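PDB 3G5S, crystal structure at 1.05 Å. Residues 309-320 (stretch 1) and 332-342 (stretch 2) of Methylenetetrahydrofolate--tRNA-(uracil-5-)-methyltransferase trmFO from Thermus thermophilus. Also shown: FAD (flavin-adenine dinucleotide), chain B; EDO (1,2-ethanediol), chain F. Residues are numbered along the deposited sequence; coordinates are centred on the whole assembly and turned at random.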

# COMPACT_ATOMS: atom_id res chain seq x y z
N ARG A 309 7.34 11.92 0.33
CA ARG A 309 8.59 11.21 0.43
C ARG A 309 8.32 9.79 0.90
O ARG A 309 7.69 9.58 1.95
CB ARG A 309 9.49 11.95 1.41
CG ARG A 309 10.73 11.21 1.82
CD ARG A 309 11.82 11.34 0.78
NE ARG A 309 13.03 10.69 1.26
CZ ARG A 309 13.30 9.40 1.07
NH1 ARG A 309 12.45 8.64 0.39
NH2 ARG A 309 14.41 8.88 1.55
N ASN A 310 8.78 8.81 0.13
CA ASN A 310 8.42 7.42 0.36
C ASN A 310 9.30 6.53 -0.50
O ASN A 310 9.08 6.43 -1.70
CB ASN A 310 6.94 7.22 -0.02
CG ASN A 310 6.38 5.85 0.37
OD1 ASN A 310 5.91 5.64 1.49
ND2 ASN A 310 6.40 4.91 -0.57
N THR A 311 10.30 5.90 0.11
CA THR A 311 11.14 4.94 -0.61
C THR A 311 10.44 3.60 -0.73
O THR A 311 9.98 3.04 0.27
CB THR A 311 12.47 4.76 0.09
OG1 THR A 311 13.19 6.00 0.02
CG2 THR A 311 13.29 3.69 -0.60
N TYR A 312 10.35 3.09 -1.95
CA TYR A 312 9.73 1.80 -2.17
C TYR A 312 10.20 1.17 -3.47
O TYR A 312 10.68 1.85 -4.38
CB TYR A 312 8.19 1.91 -2.13
CG TYR A 312 7.59 2.64 -3.32
CD1 TYR A 312 7.63 4.02 -3.41
CD2 TYR A 312 6.99 1.94 -4.36
CE1 TYR A 312 7.09 4.69 -4.50
CE2 TYR A 312 6.44 2.60 -5.45
CZ TYR A 312 6.50 3.98 -5.52
OH TYR A 312 5.97 4.65 -6.59
N LEU A 313 10.05 -0.15 -3.54
CA LEU A 313 10.43 -0.94 -4.69
C LEU A 313 9.30 -1.15 -5.69
O LEU A 313 8.11 -1.12 -5.32
CB LEU A 313 10.89 -2.32 -4.22
CG LEU A 313 12.14 -2.31 -3.35
CD1 LEU A 313 12.31 -3.67 -2.70
CD2 LEU A 313 13.38 -1.93 -4.17
N ASN A 314 9.67 -1.39 -6.94
CA ASN A 314 8.72 -1.80 -7.94
C ASN A 314 8.37 -3.25 -7.71
O ASN A 314 9.01 -4.16 -8.23
CB ASN A 314 9.28 -1.59 -9.35
CG ASN A 314 8.20 -1.66 -10.39
OD1 ASN A 314 7.43 -2.63 -10.42
ND2 ASN A 314 8.11 -0.65 -11.24
N ALA A 315 7.35 -3.47 -6.89
CA ALA A 315 6.98 -4.82 -6.50
C ALA A 315 6.63 -5.71 -7.70
O ALA A 315 7.09 -6.85 -7.77
CB ALA A 315 5.87 -4.82 -5.46
N PRO A 316 5.83 -5.21 -8.66
CA PRO A 316 5.48 -6.14 -9.74
C PRO A 316 6.70 -6.60 -10.55
O PRO A 316 6.70 -7.73 -11.05
CB PRO A 316 4.53 -5.32 -10.62
CG PRO A 316 3.96 -4.30 -9.71
CD PRO A 316 5.02 -3.98 -8.70
N ARG A 317 7.72 -5.76 -10.65
CA ARG A 317 8.92 -6.16 -11.38
C ARG A 317 9.85 -7.04 -10.55
O ARG A 317 10.59 -7.84 -11.11
CB ARG A 317 9.69 -4.92 -11.85
CG ARG A 317 8.98 -4.12 -12.93
CD ARG A 317 8.65 -4.95 -14.17
NE ARG A 317 9.83 -5.52 -14.82
CZ ARG A 317 10.55 -4.89 -15.74
NH1 ARG A 317 10.22 -3.66 -16.12
NH2 ARG A 317 11.61 -5.48 -16.28
N LEU A 318 9.84 -6.88 -9.23
CA LEU A 318 10.86 -7.49 -8.38
C LEU A 318 10.40 -8.62 -7.46
O LEU A 318 11.22 -9.46 -7.10
CB LEU A 318 11.53 -6.43 -7.51
CG LEU A 318 12.31 -5.34 -8.25
CD1 LEU A 318 12.95 -4.40 -7.24
CD2 LEU A 318 13.36 -5.92 -9.20
N LEU A 319 9.13 -8.59 -7.04
CA LEU A 319 8.65 -9.48 -5.98
C LEU A 319 7.56 -10.44 -6.44
O LEU A 319 6.71 -10.09 -7.26
CB LEU A 319 8.09 -8.66 -4.81
CG LEU A 319 9.02 -7.63 -4.16
CD1 LEU A 319 8.29 -6.85 -3.07
CD2 LEU A 319 10.26 -8.30 -3.59
N GLY A 320 7.58 -11.64 -5.89
CA GLY A 320 6.44 -12.54 -6.00
C GLY A 320 5.40 -12.24 -4.94
O GLY A 320 5.63 -11.45 -4.02
N TYR A 332 13.63 -11.19 0.99
CA TYR A 332 12.23 -10.78 1.03
C TYR A 332 12.15 -9.30 1.32
O TYR A 332 13.07 -8.72 1.91
CB TYR A 332 11.46 -11.54 2.14
CG TYR A 332 11.64 -13.03 2.05
CD1 TYR A 332 12.78 -13.62 2.57
CD2 TYR A 332 10.71 -13.84 1.42
CE1 TYR A 332 13.01 -14.95 2.45
CE2 TYR A 332 10.92 -15.21 1.30
CZ TYR A 332 12.09 -15.76 1.83
OH TYR A 332 12.38 -17.10 1.74
N ALA A 333 11.04 -8.68 0.91
CA ALA A 333 10.74 -7.30 1.30
C ALA A 333 9.40 -7.26 2.00
O ALA A 333 8.49 -8.03 1.68
CB ALA A 333 10.73 -6.37 0.10
N ALA A 334 9.27 -6.35 2.95
CA ALA A 334 8.00 -6.15 3.64
C ALA A 334 7.83 -4.69 4.00
O ALA A 334 8.80 -3.92 4.03
CB ALA A 334 7.93 -7.02 4.89
N GLY A 335 6.59 -4.31 4.28
CA GLY A 335 6.28 -2.94 4.66
C GLY A 335 6.32 -2.01 3.47
O GLY A 335 6.17 -2.42 2.32
N VAL A 336 6.49 -0.73 3.76
CA VAL A 336 6.50 0.28 2.71
C VAL A 336 7.55 -0.03 1.64
O VAL A 336 7.33 0.21 0.45
CB VAL A 336 6.70 1.67 3.32
CG1 VAL A 336 7.10 2.69 2.25
CG2 VAL A 336 5.42 2.10 4.02
N LEU A 337 8.70 -0.57 2.04
CA LEU A 337 9.71 -0.91 1.05
C LEU A 337 9.17 -1.83 -0.04
O LEU A 337 9.58 -1.75 -1.21
CB LEU A 337 10.93 -1.53 1.74
CG LEU A 337 12.11 -1.85 0.81
CD1 LEU A 337 12.74 -0.56 0.28
CD2 LEU A 337 13.14 -2.69 1.54
N ALA A 338 8.26 -2.74 0.34
CA ALA A 338 7.66 -3.69 -0.60
C ALA A 338 6.53 -3.12 -1.44
O ALA A 338 5.98 -3.82 -2.29
CB ALA A 338 7.16 -4.92 0.16
N GLY A 339 6.14 -1.87 -1.19
CA GLY A 339 5.11 -1.25 -2.00
C GLY A 339 3.73 -1.15 -1.36
O GLY A 339 2.76 -0.87 -2.07
N VAL A 340 3.63 -1.37 -0.05
CA VAL A 340 2.37 -1.12 0.64
C VAL A 340 2.42 0.20 1.38
O VAL A 340 3.46 0.86 1.46
CB VAL A 340 1.94 -2.28 1.57
CG1 VAL A 340 1.83 -3.58 0.80
CG2 VAL A 340 2.84 -2.40 2.79
N GLU A 341 1.26 0.59 1.90
CA GLU A 341 1.10 1.81 2.68
C GLU A 341 0.19 1.47 3.84
O GLU A 341 -0.84 0.83 3.65
CB GLU A 341 0.46 2.90 1.82
CG GLU A 341 -0.11 4.08 2.59
CD GLU A 341 0.92 4.83 3.41
OE1 GLU A 341 2.13 4.59 3.25
OE2 GLU A 341 0.49 5.68 4.22
N GLY A 342 0.56 1.92 5.04
CA GLY A 342 -0.26 1.78 6.22
C GLY A 342 0.41 0.93 7.29
O GLY A 342 1.12 -0.03 6.99
PA FAD B . 9.01 1.81 9.51
O1A FAD B . 9.45 3.21 9.18
O2A FAD B . 7.96 1.62 10.56
O5B FAD B . 10.27 0.92 9.94
C5B FAD B . 11.48 0.94 9.21
C4B FAD B . 12.61 0.79 10.21
O4B FAD B . 13.82 0.59 9.51
C3B FAD B . 12.80 2.04 11.05
O3B FAD B . 12.81 1.72 12.43
C2B FAD B . 14.14 2.61 10.59
O2B FAD B . 14.88 3.28 11.59
C1B FAD B . 14.86 1.36 10.12
N9A FAD B . 15.90 1.51 9.10
C8A FAD B . 15.84 2.20 7.92
N7A FAD B . 16.97 1.99 7.23
C5A FAD B . 17.76 1.15 7.96
C6A FAD B . 19.01 0.59 7.75
N6A FAD B . 19.65 0.69 6.57
N1A FAD B . 19.53 -0.24 8.70
C2A FAD B . 18.84 -0.52 9.86
N3A FAD B . 17.60 0.03 10.08
C4A FAD B . 17.09 0.84 9.13
N1 FAD B . 0.82 5.06 8.05
C2 FAD B . -0.47 4.99 8.52
O2 FAD B . -1.11 3.94 8.43
N3 FAD B . -1.05 6.10 9.10
C4 FAD B . -0.36 7.30 9.24
O4 FAD B . -0.90 8.28 9.77
C4X FAD B . 0.95 7.36 8.76
N5 FAD B . 1.68 8.52 8.86
C5X FAD B . 2.97 8.56 8.39
C6 FAD B . 3.70 9.74 8.50
C7 FAD B . 5.01 9.81 8.03
C7M FAD B . 5.79 11.08 8.15
C8 FAD B . 5.58 8.68 7.45
C8M FAD B . 6.99 8.74 6.93
C9 FAD B . 4.86 7.50 7.33
C9A FAD B . 3.55 7.43 7.80
N10 FAD B . 2.81 6.26 7.67
C10 FAD B . 1.52 6.24 8.17
C1' FAD B . 3.12 5.31 6.53
C2' FAD B . 3.52 3.90 6.98
O2' FAD B . 2.39 3.07 7.22
C3' FAD B . 4.46 3.90 8.18
O3' FAD B . 5.65 4.54 7.76
C4' FAD B . 4.78 2.51 8.71
O4' FAD B . 5.46 2.66 9.94
C5' FAD B . 5.59 1.69 7.72
O5' FAD B . 6.09 0.53 8.35
P FAD B . 7.51 -0.06 7.90
O1P FAD B . 7.53 -0.33 6.43
O2P FAD B . 7.81 -1.20 8.82
O3P FAD B . 8.54 1.15 8.13
C1 EDO F . 8.43 2.29 -8.60
O1 EDO F . 7.56 2.84 -9.60
C2 EDO F . 9.86 2.38 -9.11
O2 EDO F . 9.97 1.59 -10.30
O HOH W 1 5.30 1.98 -0.37
O HOH W 2 3.47 3.97 0.95
O HOH W 3 4.64 5.97 3.73

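A strand can pack against a tight turn through very few direct polar bonds, leaving apolar side chains and ordered water to do the rest; this contact in trmFO is a compact example. Residues 309-313 form a strand that leads into a short helix, 315-318, while the other stretch leaves its own strand at Ala333 and passes into a 3-10 segment, 336-338. The backbones come nearest at Tyr312 and Leu337, whose CA atoms lie 4.2 Å apart. Here Leu313 N donates to Leu337 O (2.9 Å, 158°), the one direct hydrogen bond between the stretches. The turn is held internally by Ala338 N to Gly335 O and Gly339 N to Val336 O, both 2.9 Å. Gly339, at phi 103°, has a conformation in which a CB would be jammed against the preceding carbonyl. Closeness also has a price: Thr311 O and Ala338 O are buried without a polar partner.

Around the hydrogen bond the side chains form a small apolar cluster. Leu313 CD1 lies 4.0 Å from Leu337 CG and 4.2 Å from Ala333 CB, and Leu319, just beyond the helix, brings its CD1 to 4.0 Å from Ala333 CB and 3.9 Å from Ala338 CB. Ala333 thus meets both leucines. Tyr312 contributes differently: its CB sits 3.2 Å from Val336 O, but the end of its side chain leads away.

At Asn310 the polar link is made by water. Its ND2 donates to water 1 (3.1 Å), which also lies 2.8 Å from Val336 O, whereas water 3 donates to both Asn310 OD1 (2.6 Å) and Glu341 OE1 (2.9 Å). Those two oxygens are themselves 4.3 Å apart, so water fills a gap that two acceptors could not bridge alone. Beside this contact, Val336 N donates to FAD O1P (2.9 Å), tying the same turn to the cofactor.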